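Dicer Related Helicase (Caenorhabditis elegans, PDB 6M6S) binds double-stranded RNA through the C-terminal domain described here and, as a full-length RIG-I-like helicase, probably hydrolyses ATP. Local coordinates at residues Val30-Met35 and Tyr80-Gly84. Residues are numbered along the deposited sequence; the frame is centred on the assembly and turned at random.
Sequences VFSNYM and YKIRG. With nucleotides of chain C; nucleotides of chain D.
Met35, coiled into an mmm rotamer, lays its thioether against the Tyr80 ring in a Met-aromatic contact: SD lies 5.0 Å from the Tyr80 ring centroid, and Met35 CE is 3.8 Å from Tyr80 CD1 and 3.8 Å from Ile82 CD1. Strands 33-35 and 80-82 belong to different sheets and cross at 99°, 10.6 Å apart at closest, so side chains rather than backbone bridge the gap. Nearest CA pairs are Val30 with Ile82 (8.5 Å) and Met35 with Tyr80 (8.7 Å). Val30, in the t rotamer, sets CG1 4.0 Å from Ile82 CG2 and 4.4 Å from Arg83 NH1, and Phe129 of helix 126-132 packs on this end. A type I' turn, Val30 to Asn33, closes the two-residue beta-hairpin of strands 27-30 and 33-36, with Phe31 and Ser32 at positive phi; Val30 N hydrogen-bonds Asn33 O (2.8 Å), and Asn33 N hydrogen-bonds Val30 O (2.9 Å). The turn meets the duplex end on its minor-groove side: Phe31 O accepts a hydrogen bond from G2 N2 of chain D (3.2 Å), Ser32 O one from G2 O2' (2.6 Å), and one face of the Phe31 ring lies against C4' of C12 of chain C. Asn33 ND2 donates both to C12 O2 (3.0 Å) and, within the turn, to Val30 O (3.2 Å). Asn33 OD1 and Tyr80 OH stand 3.8 Å apart. Both hydrogen-bond the modified 5' residue of the RNA. Sulfur-aromatic and van der Waals packing thus joins two sheets of the RIG-I-type C-terminal domain, while the polar ends of Asn33 and Tyr80 turn mainly to the RNA.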
loop_
_atom_site.group_PDB
_atom_site.type_symbol
_atom_site.label_atom_id
_atom_site.label_comp_id
_atom_site.label_asym_id
_atom_site.label_seq_id
_atom_site.Cartn_x
_atom_site.Cartn_y
_atom_site.Cartn_z
ATOM N N VAL B 30 -10.684 -16.294 -7.885
ATOM C CA VAL B 30 -11.927 -16.669 -8.499
ATOM C C VAL B 30 -12.607 -15.369 -8.923
ATOM O O VAL B 30 -13.107 -14.626 -8.072
ATOM C CB VAL B 30 -12.808 -17.424 -7.522
ATOM C CG1 VAL B 30 -14.131 -17.822 -8.215
ATOM C CG2 VAL B 30 -12.039 -18.651 -6.999
ATOM N N PHE B 31 -12.611 -15.079 -10.218
ATOM C CA PHE B 31 -13.175 -13.811 -10.702
ATOM C C PHE B 31 -12.747 -12.599 -9.858
ATOM O O PHE B 31 -13.574 -11.814 -9.331
ATOM C CB PHE B 31 -14.696 -13.904 -10.772
ATOM C CG PHE B 31 -15.184 -14.863 -11.830
ATOM C CD1 PHE B 31 -15.225 -14.462 -13.157
ATOM C CD2 PHE B 31 -15.593 -16.139 -11.498
ATOM C CE1 PHE B 31 -15.690 -15.344 -14.160
ATOM C CE2 PHE B 31 -16.055 -17.024 -12.483
ATOM C CZ PHE B 31 -16.104 -16.622 -13.815
ATOM N N SER B 32 -11.444 -12.485 -9.731
ATOM C CA SER B 32 -10.823 -11.378 -9.033
ATOM C C SER B 32 -11.104 -11.302 -7.538
ATOM O O SER B 32 -10.811 -10.281 -6.917
ATOM C CB SER B 32 -11.092 -10.039 -9.716
ATOM O OG SER B 32 -10.704 -10.108 -11.085
ATOM N N ASN B 33 -11.582 -12.404 -6.948
ATOM C CA ASN B 33 -11.554 -12.582 -5.507
ATOM C C ASN B 33 -10.357 -13.461 -5.161
ATOM O O ASN B 33 -10.251 -14.568 -5.702
ATOM C CB ASN B 33 -12.818 -13.351 -5.100
ATOM C CG ASN B 33 -14.058 -12.496 -5.203
ATOM O OD1 ASN B 33 -14.406 -11.793 -4.251
ATOM N ND2 ASN B 33 -14.740 -12.560 -6.340
ATOM N N TYR B 34 -9.477 -13.006 -4.271
ATOM C CA TYR B 34 -8.191 -13.666 -4.034
ATOM C C TYR B 34 -8.387 -14.470 -2.765
ATOM O O TYR B 34 -8.511 -13.867 -1.647
ATOM C CB TYR B 34 -7.087 -12.592 -3.909
ATOM C CG TYR B 34 -6.784 -11.930 -5.259
ATOM C CD1 TYR B 34 -7.665 -10.990 -5.805
ATOM C CD2 TYR B 34 -5.602 -12.173 -5.952
ATOM C CE1 TYR B 34 -7.398 -10.388 -7.001
ATOM C CE2 TYR B 34 -5.332 -11.510 -7.149
ATOM C CZ TYR B 34 -6.241 -10.673 -7.660
ATOM O OH TYR B 34 -5.973 -10.002 -8.847
ATOM N N MET B 35 -8.478 -15.799 -2.920
ATOM C CA MET B 35 -8.894 -16.636 -1.786
ATOM C C MET B 35 -7.748 -17.497 -1.321
ATOM O O MET B 35 -6.843 -17.799 -2.086
ATOM C CB MET B 35 -10.040 -17.564 -2.224
ATOM C CG MET B 35 -11.142 -16.801 -2.980
ATOM S SD MET B 35 -11.896 -15.443 -2.063
ATOM C CE MET B 35 -12.738 -16.428 -0.800
ATOM N N TYR B 80 -15.948 -16.598 2.554
ATOM C CA TYR B 80 -16.980 -16.712 1.540
ATOM C C TYR B 80 -17.341 -18.173 1.388
ATOM O O TYR B 80 -16.555 -19.064 1.773
ATOM C CB TYR B 80 -16.438 -16.271 0.172
ATOM C CG TYR B 80 -16.267 -14.763 -0.070
ATOM C CD1 TYR B 80 -15.336 -14.032 0.652
ATOM C CD2 TYR B 80 -16.999 -14.122 -1.058
ATOM C CE1 TYR B 80 -15.145 -12.673 0.423
ATOM C CE2 TYR B 80 -16.803 -12.754 -1.316
ATOM C CZ TYR B 80 -15.895 -12.056 -0.569
ATOM O OH TYR B 80 -15.664 -10.722 -0.843
ATOM N N LYS B 81 -18.517 -18.431 0.816
ATOM C CA LYS B 81 -18.848 -19.758 0.270
ATOM C C LYS B 81 -18.801 -19.638 -1.242
ATOM O O LYS B 81 -19.598 -18.865 -1.838
ATOM C CB LYS B 81 -20.247 -20.194 0.716
ATOM C CG LYS B 81 -20.543 -21.663 0.495
ATOM C CD LYS B 81 -22.064 -21.933 0.779
ATOM C CE LYS B 81 -22.354 -23.338 1.104
ATOM N NZ LYS B 81 -23.616 -23.449 1.931
ATOM N N ILE B 82 -17.844 -20.328 -1.868
ATOM C CA ILE B 82 -17.644 -20.202 -3.311
ATOM C C ILE B 82 -17.783 -21.589 -3.887
ATOM O O ILE B 82 -17.044 -22.495 -3.463
ATOM C CB ILE B 82 -16.265 -19.638 -3.611
ATOM C CG1 ILE B 82 -16.137 -18.205 -3.064
ATOM C CG2 ILE B 82 -15.971 -19.680 -5.147
ATOM C CD1 ILE B 82 -15.048 -17.476 -3.649
ATOM N N ARG B 83 -18.747 -21.781 -4.791
ATOM C CA ARG B 83 -19.028 -23.082 -5.384
ATOM C C ARG B 83 -19.226 -24.126 -4.263
ATOM O O ARG B 83 -18.737 -25.263 -4.348
ATOM C CB ARG B 83 -17.920 -23.518 -6.350
ATOM C CG ARG B 83 -17.551 -22.511 -7.424
ATOM C CD ARG B 83 -17.559 -23.128 -8.841
ATOM N NE ARG B 83 -16.253 -23.566 -9.362
ATOM C CZ ARG B 83 -15.359 -22.776 -9.979
ATOM N NH1 ARG B 83 -15.587 -21.467 -10.127
ATOM N NH2 ARG B 83 -14.211 -23.286 -10.440
ATOM N N GLY B 84 -19.935 -23.722 -3.205
ATOM C CA GLY B 84 -20.256 -24.640 -2.128
ATOM C C GLY B 84 -19.155 -24.911 -1.113
ATOM O O GLY B 84 -19.323 -25.739 -0.235
ATOM P P C C 12 -21.001 -12.639 -13.733
ATOM O OP1 C C 12 -21.219 -13.954 -14.403
ATOM O OP2 C C 12 -22.187 -11.803 -13.452
ATOM O "O5'" C C 12 -20.171 -12.869 -12.393
ATOM C "C5'" C C 12 -19.100 -13.794 -12.351
ATOM C "C4'" C C 12 -18.433 -13.812 -11.003
ATOM O "O4'" C C 12 -17.993 -12.490 -10.649
ATOM C "C3'" C C 12 -19.283 -14.216 -9.821
ATOM O "O3'" C C 12 -19.505 -15.609 -9.756
ATOM C "C2'" C C 12 -18.458 -13.703 -8.662
ATOM O "O2'" C C 12 -17.380 -14.593 -8.411
ATOM C "C1'" C C 12 -17.901 -12.393 -9.240
ATOM N N1 C C 12 -18.694 -11.236 -8.769
ATOM C C2 C C 12 -18.353 -10.685 -7.542
ATOM O O2 C C 12 -17.363 -11.155 -6.942
ATOM N N3 C C 12 -19.071 -9.633 -7.076
ATOM C C4 C C 12 -20.120 -9.192 -7.766
ATOM N N4 C C 12 -20.803 -8.170 -7.254
ATOM C C5 C C 12 -20.504 -9.751 -9.017
ATOM C C6 C C 12 -19.770 -10.772 -9.470
ATOM P P G D 2 -13.457 -5.088 0.185
ATOM O OP1 G D 2 -12.150 -4.649 0.771
ATOM O OP2 G D 2 -14.367 -3.986 -0.274
ATOM O "O5'" G D 2 -13.039 -6.017 -1.044
ATOM C "C5'" G D 2 -12.297 -7.207 -0.811
ATOM C "C4'" G D 2 -12.115 -7.965 -2.097
ATOM O "O4'" G D 2 -13.383 -8.465 -2.550
ATOM C "C3'" G D 2 -11.591 -7.170 -3.289
ATOM O "O3'" G D 2 -10.189 -7.072 -3.249
ATOM C "C2'" G D 2 -12.040 -8.032 -4.457
ATOM O "O2'" G D 2 -11.175 -9.159 -4.560
ATOM C "C1'" G D 2 -13.394 -8.530 -3.959
ATOM N N9 G D 2 -14.521 -7.700 -4.414
ATOM C C8 G D 2 -15.210 -6.737 -3.673
ATOM N N7 G D 2 -16.203 -6.196 -4.350
ATOM C C5 G D 2 -16.169 -6.862 -5.582
ATOM C C6 G D 2 -16.982 -6.729 -6.740
ATOM O O6 G D 2 -17.936 -5.985 -6.898
ATOM N N1 G D 2 -16.595 -7.579 -7.774
ATOM C C2 G D 2 -15.552 -8.479 -7.704
ATOM N N2 G D 2 -15.322 -9.249 -8.791
ATOM N N3 G D 2 -14.788 -8.612 -6.625
ATOM C C4 G D 2 -15.151 -7.784 -5.626
ATOM P P C D 3 -9.465 -5.702 -3.604
ATOM O OP1 C D 3 -8.024 -5.993 -3.385
ATOM O OP2 C D 3 -10.272 -4.553 -3.119
ATOM O "O5'" C D 3 -9.605 -5.659 -5.199
ATOM C "C5'" C D 3 -8.940 -6.601 -6.030
ATOM C "C4'" C D 3 -9.519 -6.655 -7.424
ATOM O "O4'" C D 3 -10.904 -7.083 -7.368
ATOM C "C3'" C D 3 -9.615 -5.353 -8.198
ATOM O "O3'" C D 3 -8.384 -4.825 -8.668
ATOM C "C2'" C D 3 -10.616 -5.724 -9.285
ATOM O "O2'" C D 3 -10.034 -6.568 -10.276
ATOM C "C1'" C D 3 -11.606 -6.567 -8.482
ATOM N N1 C D 3 -12.732 -5.728 -7.999
ATOM C C2 C D 3 -13.780 -5.506 -8.892
ATOM O O2 C D 3 -13.741 -6.037 -10.014
ATOM N N3 C D 3 -14.808 -4.716 -8.500
ATOM C C4 C D 3 -14.829 -4.147 -7.296
ATOM N N4 C D 3 -15.892 -3.384 -6.984
ATOM C C5 C D 3 -13.762 -4.346 -6.373
ATOM C C6 C D 3 -12.737 -5.129 -6.764
#